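Local coordinates for iron-chelator utilization protein (Thermobifida fusca TM51, PDB 4YHB), which binds FAD and, as a siderophore-interacting protein, probably reduces ferric siderophores so that their iron can be released inside the cell, at residues R46-A51 with T134-E139; A140-L145 with D165-A170; A154-I159 with Q181-P186. All blocks are in the same frame, centred on the assembly; numbering follows the deposited sequence.

Contacts 1 and 2 follow each other along the chain, residues 134-139 running straight into 140-145, with centres about 16 Å apart. Contact 1 ties the loop before strand 53-57 to strand 133-136, and contact 2 pairs the two strands of a beta-alpha-beta unit. Contact 3 lies on the helix of that unit, its centre about 11 Å from that of contact 2; Leu145 and Tyr143 pack against Ile159 and Arg158. Residues 46-51 also touch helix 152-161, where Ser47 OG lies 2.9 Å from Arg157 NH1. The cofactors lie further off: the side chains of Phe50 and Ala156 are about 10 Å from FAD, and that of Val135 about 9 Å from the zinc ion.

Contact 1: R46-A51 with T134-E139; sequences RSDNFA and TVYYPE
Asn49 reaches across to Thr134 and Tyr136 with a single nitrogen. Its ND2 donates to Thr134 OG1 at 2.8 Å, a nearly straight bond (166°) with the acceptor lying in the amide plane. The same ND2 stands 3.3 Å above the plane of the Tyr136 ring, over its centre, and the amide and ring planes are almost perpendicular at 86°. The other end of the amide, OD1, accepts a bond from a water at 2.7 Å, and that water in turn accepts from Tyr137 N, so one polar atom is held directly by Thr134 and the other, through water, by the backbone just past the strand. Beside it, Asp48 CG comes within 3.3 Å of Tyr136 OH, while Phe50 CE2 meets Tyr137 CE2 at 4.3 Å in a looser apolar contact.

A second shell fixes these groups. Thr134 OG1 stands anti to its backbone N (chi1 -171°), where it also bonds Asp52 OD1; Asp52 OD2 in turn holds Asn49 N and Ser47 OG. Tyr136 OH is bonded to Glu11 on the neighbouring strand 9-12, and Arg46 NH2 forms a salt bridge with Asp48 OD2 at 2.7 Å, with Glu11 as a second acidic partner of the guanidinium. An alanine in place of Tyr136 would probably leave Asn49 ND2 without the ring face it stands over, and Glu11 without its hydroxyl partner.

The contact thus joins the loop ahead of strand 53-57, which carries the zinc ligand His53, to strand 133-136 mainly through polar bonds. The amide is held against rotation by Thr134 and the water, and the pi face beneath ND2 is likely to add a weak electrostatic attraction.

Contact 2: A140-L145 with D165-A170; sequences ADHYVL and DASVTA
Residues His142-Leu145 and Ser167-Ala170 are adjacent parallel strands of the five-stranded sheet, the two strands of a beta-alpha-beta crossover through helix 152-161. Their short axes approach to 4.7 Å and their directions differ by 14°. Backbone bonds alternate in the parallel manner: Ser167 N to Asp141 O, Tyr143 N to Ser167 O, Thr169 N to Tyr143 O and Leu145 N to Thr169 O.

On the face carrying His142, Val144, Ser167 and Thr169, the imidazole leans over the neighbouring strand. With CG anti to the backbone N (chi1 -168°), the CB-CG bond of His142 heads in the direction of Thr169, and Ser167 CB lies over one ring face in a CH-pi contact, 3.8 Å from the centroid. NE2 and Thr169 OG1 share a hydrogen bond of 2.9 Å at the ring edge. On the other face, Leu145 CD1 packs on Val168 CG1 at 4.1 Å, toward the side covered by helix 152-161; Tyr143 OH accepts a bond from Ala140 N.

The histidine ring is therefore fixed by a polar bond at its edge and by carbon on its face, adding a side-chain link between strands already joined by backbone bonds.

Contact 3: A154-I159 with Q181-P186; sequences AAARRI and QELDAP
Residues 154-159 form part of helix 152-161, and the irregular segment 181-186 passes alongside, its backbone coming nearest where the CA atoms of Ile159 and Ala185 lie 5.6 Å apart. Ile159 and Leu183 carry much of the packing. The two methyls of Leu183 divide between two helix residues one turn apart: CD2 rests on Ala156 CB at 3.7 Å, while CD1 faces Ile159 CD1 at 4.2 Å. The Ile159 and Leu183 side chains cross at about a right angle.

The other branch of Ile159 works further along the segment. Its CG2, anti to the backbone N, presses against Ala185 CB at 3.5 Å, closer than usual for two carbons, and also meets Pro186 CD at 4.1 Å. That same proline carbon lies 3.6 Å from Ile159 O. Between Leu183 and Ala185, Asp184 is the centre of an inverse gamma turn, and its backbone N is bonded to Glu160 OE2 on the helix.

Around this seam, Phe172 of strand 167-174 touches Ile159 and Leu183, and Ile159 also reaches Leu145, so the isoleucine lies between the parallel sheet and the connection leading to strand 190-195.

Between the two segments, then, the side chains meet through methyl and methylene groups alone, a contact that depends on close fit and on burial of apolar surface, with the neighbouring Glu160 supplying a polar tie to the turn.

Contact 1: R46-A51 with T134-E139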
loop_
_atom_site.group_PDB
_atom_site.type_symbol
_atom_site.label_atom_id
_atom_site.label_comp_id
_atom_site.label_asym_id
_atom_site.label_seq_id
_atom_site.Cartn_x
_atom_site.Cartn_y
_atom_site.Cartn_z
ATOM N N ARG A 46 13.788 -6.543 6.067
ATOM C CA ARG A 46 14.256 -5.350 5.358
ATOM C C ARG A 46 13.129 -4.647 4.596
ATOM O O ARG A 46 12.213 -5.293 4.097
ATOM C CB ARG A 46 15.353 -5.702 4.348
ATOM C CG ARG A 46 16.584 -6.381 4.906
ATOM C CD ARG A 46 17.592 -6.591 3.778
ATOM N NE ARG A 46 17.871 -5.336 3.076
ATOM C CZ ARG A 46 18.498 -5.251 1.906
ATOM N NH1 ARG A 46 18.908 -6.353 1.289
ATOM N NH2 ARG A 46 18.709 -4.063 1.351
ATOM N N SER A 47 13.230 -3.330 4.473
ATOM C CA SER A 47 12.353 -2.581 3.580
ATOM C C SER A 47 13.065 -1.318 3.131
ATOM O O SER A 47 13.329 -0.432 3.939
ATOM C CB SER A 47 11.024 -2.234 4.260
ATOM O OG SER A 47 10.232 -1.415 3.403
ATOM N N ASP A 48 13.386 -1.235 1.845
ATOM C CA ASP A 48 14.179 -0.115 1.351
ATOM C C ASP A 48 13.368 0.950 0.608
ATOM O O ASP A 48 13.826 2.080 0.452
ATOM C CB ASP A 48 15.296 -0.631 0.438
ATOM C CG ASP A 48 16.347 -1.406 1.202
ATOM O OD1 ASP A 48 17.116 -0.769 1.946
ATOM O OD2 ASP A 48 16.391 -2.648 1.076
ATOM N N ASN A 49 12.171 0.606 0.147
ATOM C CA ASN A 49 11.430 1.541 -0.705
ATOM C C ASN A 49 9.934 1.636 -0.394
ATOM O O ASN A 49 9.375 0.764 0.271
ATOM C CB ASN A 49 11.646 1.170 -2.171
ATOM C CG ASN A 49 13.066 1.463 -2.627
ATOM O OD1 ASN A 49 13.419 2.624 -2.880
ATOM N ND2 ASN A 49 13.896 0.423 -2.707
ATOM N N PHE A 50 9.300 2.694 -0.904
ATOM C CA PHE A 50 7.986 3.128 -0.433
ATOM C C PHE A 50 6.848 2.157 -0.722
ATOM O O PHE A 50 5.882 2.099 0.039
ATOM C CB PHE A 50 7.632 4.500 -1.027
ATOM C CG PHE A 50 7.209 4.451 -2.471
ATOM C CD1 PHE A 50 5.863 4.447 -2.811
ATOM C CD2 PHE A 50 8.154 4.417 -3.485
ATOM C CE1 PHE A 50 5.469 4.404 -4.137
ATOM C CE2 PHE A 50 7.772 4.374 -4.806
ATOM C CZ PHE A 50 6.427 4.369 -5.139
ATOM N N ALA A 51 6.929 1.408 -1.812
ATOM C CA ALA A 51 5.831 0.508 -2.142
ATOM C C ALA A 51 6.084 -0.934 -1.702
ATOM O O ALA A 51 5.331 -1.835 -2.090
ATOM C CB ALA A 51 5.536 0.557 -3.636
ATOM N N THR A 134 12.296 -5.484 -3.462
ATOM C CA THR A 134 12.107 -4.036 -3.407
ATOM C C THR A 134 12.503 -3.426 -4.749
ATOM O O THR A 134 13.319 -3.997 -5.485
ATOM C CB THR A 134 12.926 -3.390 -2.250
ATOM O OG1 THR A 134 12.562 -2.006 -2.083
ATOM C CG2 THR A 134 14.430 -3.492 -2.507
ATOM N N VAL A 135 11.901 -2.285 -5.081
ATOM C CA VAL A 135 12.185 -1.619 -6.350
ATOM C C VAL A 135 12.695 -0.204 -6.127
ATOM O O VAL A 135 12.005 0.628 -5.519
ATOM C CB VAL A 135 10.938 -1.564 -7.249
ATOM C CG1 VAL A 135 11.296 -0.970 -8.605
ATOM C CG2 VAL A 135 10.337 -2.947 -7.404
ATOM N N TYR A 136 13.907 0.062 -6.612
ATOM C CA TYR A 136 14.501 1.392 -6.544
ATOM C C TYR A 136 14.192 2.195 -7.802
ATOM O O TYR A 136 14.178 1.652 -8.909
ATOM C CB TYR A 136 16.022 1.315 -6.381
ATOM C CG TYR A 136 16.522 0.693 -5.104
ATOM C CD1 TYR A 136 16.858 1.479 -4.011
ATOM C CD2 TYR A 136 16.694 -0.682 -5.002
ATOM C CE1 TYR A 136 17.337 0.906 -2.842
ATOM C CE2 TYR A 136 17.167 -1.260 -3.839
ATOM C CZ TYR A 136 17.491 -0.462 -2.769
ATOM O OH TYR A 136 17.963 -1.032 -1.617
ATOM N N TYR A 137 13.967 3.492 -7.630
ATOM C CA TYR A 137 13.770 4.389 -8.769
ATOM C C TYR A 137 14.786 5.524 -8.745
ATOM O O TYR A 137 15.214 5.955 -7.672
ATOM C CB TYR A 137 12.348 4.966 -8.769
ATOM C CG TYR A 137 11.267 3.946 -9.034
ATOM C CD1 TYR A 137 10.911 3.607 -10.331
ATOM C CD2 TYR A 137 10.593 3.327 -7.983
ATOM C CE1 TYR A 137 9.917 2.671 -10.580
ATOM C CE2 TYR A 137 9.599 2.398 -8.221
ATOM C CZ TYR A 137 9.267 2.070 -9.517
ATOM O OH TYR A 137 8.279 1.139 -9.754
ATOM N N PRO A 138 15.175 6.014 -9.934
ATOM C CA PRO A 138 15.988 7.234 -10.015
ATOM C C PRO A 138 15.198 8.440 -9.518
ATOM O O PRO A 138 13.965 8.433 -9.573
ATOM C CB PRO A 138 16.300 7.359 -11.510
ATOM C CG PRO A 138 15.203 6.612 -12.194
ATOM C CD PRO A 138 14.840 5.479 -11.267
ATOM N N GLU A 139 15.897 9.464 -9.046
ATOM C CA GLU A 139 15.230 10.644 -8.520
ATOM C C GLU A 139 14.520 11.413 -9.624
ATOM O O GLU A 139 14.931 11.392 -10.785
ATOM C CB GLU A 139 16.225 11.555 -7.795
ATOM C CG GLU A 139 16.779 10.958 -6.507
ATOM C CD GLU A 139 17.416 11.996 -5.600
ATOM O OE1 GLU A 139 18.036 11.603 -4.589
ATOM O OE2 GLU A 139 17.292 13.205 -5.894
HETATM O O HOH W 1 14.249 4.252 -4.913
HETATM O O HOH W 2 8.891 0.630 -4.526
#

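Contact 2: A140-L145 with D165-A170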
loop_
_atom_site.group_PDB
_atom_site.type_symbol
_atom_site.label_atom_id
_atom_site.label_comp_id
_atom_site.label_asym_id
_atom_site.label_seq_id
_atom_site.Cartn_x
_atom_site.Cartn_y
_atom_site.Cartn_z
ATOM N N ALA A 140 13.433 12.071 -9.247
ATOM C CA ALA A 140 12.700 12.941 -10.148
ATOM C C ALA A 140 12.622 14.325 -9.524
ATOM O O ALA A 140 12.891 14.486 -8.335
ATOM C CB ALA A 140 11.309 12.387 -10.422
ATOM N N ASP A 141 12.269 15.326 -10.320
ATOM C CA ASP A 141 12.105 16.677 -9.797
ATOM C C ASP A 141 10.711 16.870 -9.233
ATOM O O ASP A 141 10.515 17.571 -8.242
ATOM C CB ASP A 141 12.366 17.714 -10.891
ATOM C CG ASP A 141 13.821 17.759 -11.309
ATOM O OD1 ASP A 141 14.693 17.877 -10.424
ATOM O OD2 ASP A 141 14.087 17.642 -12.521
ATOM N N HIS A 142 9.736 16.254 -9.885
ATOM C CA HIS A 142 8.351 16.461 -9.516
ATOM C C HIS A 142 7.609 15.135 -9.543
ATOM O O HIS A 142 7.577 14.439 -10.561
ATOM C CB HIS A 142 7.706 17.471 -10.457
ATOM C CG HIS A 142 6.370 17.970 -10.003
ATOM N ND1 HIS A 142 6.059 19.312 -9.965
ATOM C CD2 HIS A 142 5.253 17.314 -9.609
ATOM C CE1 HIS A 142 4.813 19.462 -9.550
ATOM N NE2 HIS A 142 4.300 18.265 -9.331
ATOM N N TYR A 143 7.022 14.785 -8.407
ATOM C CA TYR A 143 6.293 13.535 -8.269
ATOM C C TYR A 143 4.797 13.795 -8.275
ATOM O O TYR A 143 4.305 14.621 -7.515
ATOM C CB TYR A 143 6.704 12.817 -6.976
ATOM C CG TYR A 143 8.163 12.440 -6.912
ATOM C CD1 TYR A 143 8.580 11.152 -7.235
ATOM C CD2 TYR A 143 9.127 13.366 -6.538
ATOM C CE1 TYR A 143 9.914 10.799 -7.180
ATOM C CE2 TYR A 143 10.467 13.023 -6.487
ATOM C CZ TYR A 143 10.852 11.737 -6.807
ATOM O OH TYR A 143 12.182 11.389 -6.756
ATOM N N VAL A 144 4.083 13.099 -9.148
ATOM C CA VAL A 144 2.632 13.162 -9.177
ATOM C C VAL A 144 2.065 11.856 -8.623
ATOM O O VAL A 144 2.295 10.788 -9.191
ATOM C CB VAL A 144 2.101 13.395 -10.593
ATOM C CG1 VAL A 144 0.576 13.426 -10.584
ATOM C CG2 VAL A 144 2.670 14.697 -11.173
ATOM N N LEU A 145 1.347 11.934 -7.509
ATOM C CA LEU A 145 0.851 10.728 -6.839
ATOM C C LEU A 145 -0.672 10.682 -6.777
ATOM O O LEU A 145 -1.318 11.648 -6.363
ATOM C CB LEU A 145 1.425 10.650 -5.429
ATOM C CG LEU A 145 2.942 10.779 -5.322
ATOM C CD1 LEU A 145 3.313 11.151 -3.916
ATOM C CD2 LEU A 145 3.605 9.472 -5.698
ATOM N N ASP A 165 13.665 19.374 -1.188
ATOM C CA ASP A 165 13.704 20.060 -2.480
ATOM C C ASP A 165 12.579 19.629 -3.422
ATOM O O ASP A 165 12.184 20.383 -4.308
ATOM C CB ASP A 165 15.070 19.834 -3.152
ATOM C CG ASP A 165 15.265 18.394 -3.669
ATOM O OD1 ASP A 165 14.443 17.884 -4.464
ATOM O OD2 ASP A 165 16.255 17.748 -3.265
ATOM N N ALA A 166 12.097 18.400 -3.244
ATOM C CA ALA A 166 11.170 17.780 -4.189
ATOM C C ALA A 166 9.854 18.532 -4.311
ATOM O O ALA A 166 9.372 19.114 -3.346
ATOM C CB ALA A 166 10.903 16.332 -3.787
ATOM N N SER A 167 9.291 18.521 -5.515
ATOM C CA SER A 167 7.939 18.995 -5.742
ATOM C C SER A 167 6.988 17.818 -5.744
ATOM O O SER A 167 7.307 16.742 -6.278
ATOM C CB SER A 167 7.824 19.752 -7.070
ATOM O OG SER A 167 8.586 20.938 -7.047
ATOM N N VAL A 168 5.811 18.026 -5.166
ATOM C CA VAL A 168 4.801 16.982 -5.074
ATOM C C VAL A 168 3.443 17.505 -5.487
ATOM O O VAL A 168 3.019 18.575 -5.050
ATOM C CB VAL A 168 4.674 16.423 -3.644
ATOM C CG1 VAL A 168 3.686 15.265 -3.618
ATOM C CG2 VAL A 168 6.010 15.991 -3.114
ATOM N N THR A 169 2.765 16.751 -6.339
ATOM C CA THR A 169 1.354 16.985 -6.599
ATOM C C THR A 169 0.631 15.681 -6.303
ATOM O O THR A 169 0.896 14.665 -6.947
ATOM C CB THR A 169 1.086 17.433 -8.050
ATOM O OG1 THR A 169 1.654 18.731 -8.262
ATOM C CG2 THR A 169 -0.402 17.510 -8.319
ATOM N N ALA A 170 -0.260 15.695 -5.321
ATOM C CA ALA A 170 -0.923 14.462 -4.899
ATOM C C ALA A 170 -2.438 14.605 -4.872
ATOM O O ALA A 170 -2.977 15.645 -4.488
ATOM C CB ALA A 170 -0.406 14.024 -3.521
#

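Contact 3: A154-I159 with Q181-P186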
loop_
_atom_site.group_PDB
_atom_site.type_symbol
_atom_site.label_atom_id
_atom_site.label_comp_id
_atom_site.label_asym_id
_atom_site.label_seq_id
_atom_site.Cartn_x
_atom_site.Cartn_y
_atom_site.Cartn_z
ATOM N N ALA A 154 1.388 3.582 0.882
ATOM C CA ALA A 154 2.578 3.665 0.054
ATOM C C ALA A 154 2.826 5.106 -0.392
ATOM O O ALA A 154 3.952 5.582 -0.313
ATOM C CB ALA A 154 2.456 2.741 -1.157
ATOM N N ALA A 155 1.783 5.792 -0.864
ATOM C CA ALA A 155 1.928 7.188 -1.300
ATOM C C ALA A 155 2.409 8.098 -0.168
ATOM O O ALA A 155 3.291 8.939 -0.372
ATOM C CB ALA A 155 0.604 7.719 -1.878
ATOM N N ALA A 156 1.842 7.920 1.023
ATOM C CA ALA A 156 2.219 8.737 2.172
ATOM C C ALA A 156 3.659 8.448 2.594
ATOM O O ALA A 156 4.408 9.371 2.947
ATOM C CB ALA A 156 1.263 8.505 3.338
ATOM N N ARG A 157 4.051 7.174 2.546
ATOM C CA ARG A 157 5.429 6.813 2.870
ATOM C C ARG A 157 6.390 7.478 1.895
ATOM O O ARG A 157 7.427 7.990 2.295
ATOM C CB ARG A 157 5.640 5.295 2.848
ATOM C CG ARG A 157 7.105 4.926 3.050
ATOM C CD ARG A 157 7.323 3.440 3.244
ATOM N NE ARG A 157 8.757 3.122 3.256
ATOM C CZ ARG A 157 9.250 1.891 3.347
ATOM N NH1 ARG A 157 8.419 0.862 3.448
ATOM N NH2 ARG A 157 10.573 1.689 3.341
ATOM N N ARG A 158 6.033 7.464 0.615
ATOM C CA ARG A 158 6.812 8.130 -0.425
ATOM C C ARG A 158 6.968 9.624 -0.133
ATOM O O ARG A 158 8.082 10.152 -0.101
ATOM C CB ARG A 158 6.151 7.924 -1.785
ATOM C CG ARG A 158 6.797 8.676 -2.943
ATOM C CD ARG A 158 8.243 8.291 -3.049
ATOM N NE ARG A 158 8.675 8.074 -4.427
ATOM C CZ ARG A 158 9.950 7.911 -4.759
ATOM N NH1 ARG A 158 10.874 7.948 -3.807
ATOM N NH2 ARG A 158 10.299 7.703 -6.023
ATOM N N ILE A 159 5.845 10.293 0.096
ATOM C CA ILE A 159 5.856 11.718 0.389
ATOM C C ILE A 159 6.739 12.050 1.593
ATOM O O ILE A 159 7.515 13.004 1.553
ATOM C CB ILE A 159 4.432 12.234 0.640
ATOM C CG1 ILE A 159 3.662 12.247 -0.670
ATOM C CG2 ILE A 159 4.460 13.628 1.207
ATOM C CD1 ILE A 159 2.194 12.612 -0.532
ATOM N N GLN A 181 -5.431 12.908 6.307
ATOM C CA GLN A 181 -4.312 12.747 7.225
ATOM C C GLN A 181 -3.383 13.951 7.157
ATOM O O GLN A 181 -3.321 14.636 6.145
ATOM C CB GLN A 181 -3.532 11.459 6.903
ATOM C CG GLN A 181 -4.390 10.203 6.914
ATOM C CD GLN A 181 -3.573 8.936 6.662
ATOM O OE1 GLN A 181 -2.346 8.957 6.718
ATOM N NE2 GLN A 181 -4.254 7.836 6.386
ATOM N N GLU A 182 -2.667 14.208 8.242
ATOM C CA GLU A 182 -1.627 15.221 8.250
ATOM C C GLU A 182 -0.307 14.559 7.890
ATOM O O GLU A 182 0.187 13.722 8.633
ATOM C CB GLU A 182 -1.539 15.900 9.618
ATOM C CG GLU A 182 -2.866 16.475 10.079
ATOM C CD GLU A 182 -2.766 17.215 11.399
ATOM O OE1 GLU A 182 -1.881 16.872 12.217
ATOM O OE2 GLU A 182 -3.578 18.142 11.617
ATOM N N LEU A 183 0.242 14.933 6.741
ATOM C CA LEU A 183 1.444 14.302 6.213
ATOM C C LEU A 183 2.668 15.209 6.312
ATOM O O LEU A 183 2.564 16.424 6.134
ATOM C CB LEU A 183 1.214 13.896 4.757
ATOM C CG LEU A 183 0.089 12.888 4.499
ATOM C CD1 LEU A 183 -0.039 12.617 3.011
ATOM C CD2 LEU A 183 0.355 11.584 5.258
ATOM N N ASP A 184 3.825 14.613 6.581
ATOM C CA ASP A 184 5.081 15.359 6.625
ATOM C C ASP A 184 5.676 15.462 5.225
ATOM O O ASP A 184 6.523 14.664 4.835
ATOM C CB ASP A 184 6.081 14.694 7.575
ATOM C CG ASP A 184 7.176 15.646 8.035
ATOM O OD1 ASP A 184 7.301 16.751 7.455
ATOM O OD2 ASP A 184 7.918 15.285 8.972
ATOM N N ALA A 185 5.224 16.458 4.478
ATOM C CA ALA A 185 5.560 16.590 3.069
ATOM C C ALA A 185 6.621 17.669 2.859
ATOM O O ALA A 185 6.781 18.552 3.710
ATOM C CB ALA A 185 4.307 16.911 2.273
ATOM N N PRO A 186 7.351 17.601 1.730
ATOM C CA PRO A 186 8.292 18.677 1.412
ATOM C C PRO A 186 7.592 20.027 1.332
ATOM O O PRO A 186 6.372 20.092 1.137
ATOM C CB PRO A 186 8.844 18.273 0.043
ATOM C CG PRO A 186 8.676 16.786 -0.008
ATOM C CD PRO A 186 7.394 16.520 0.728
#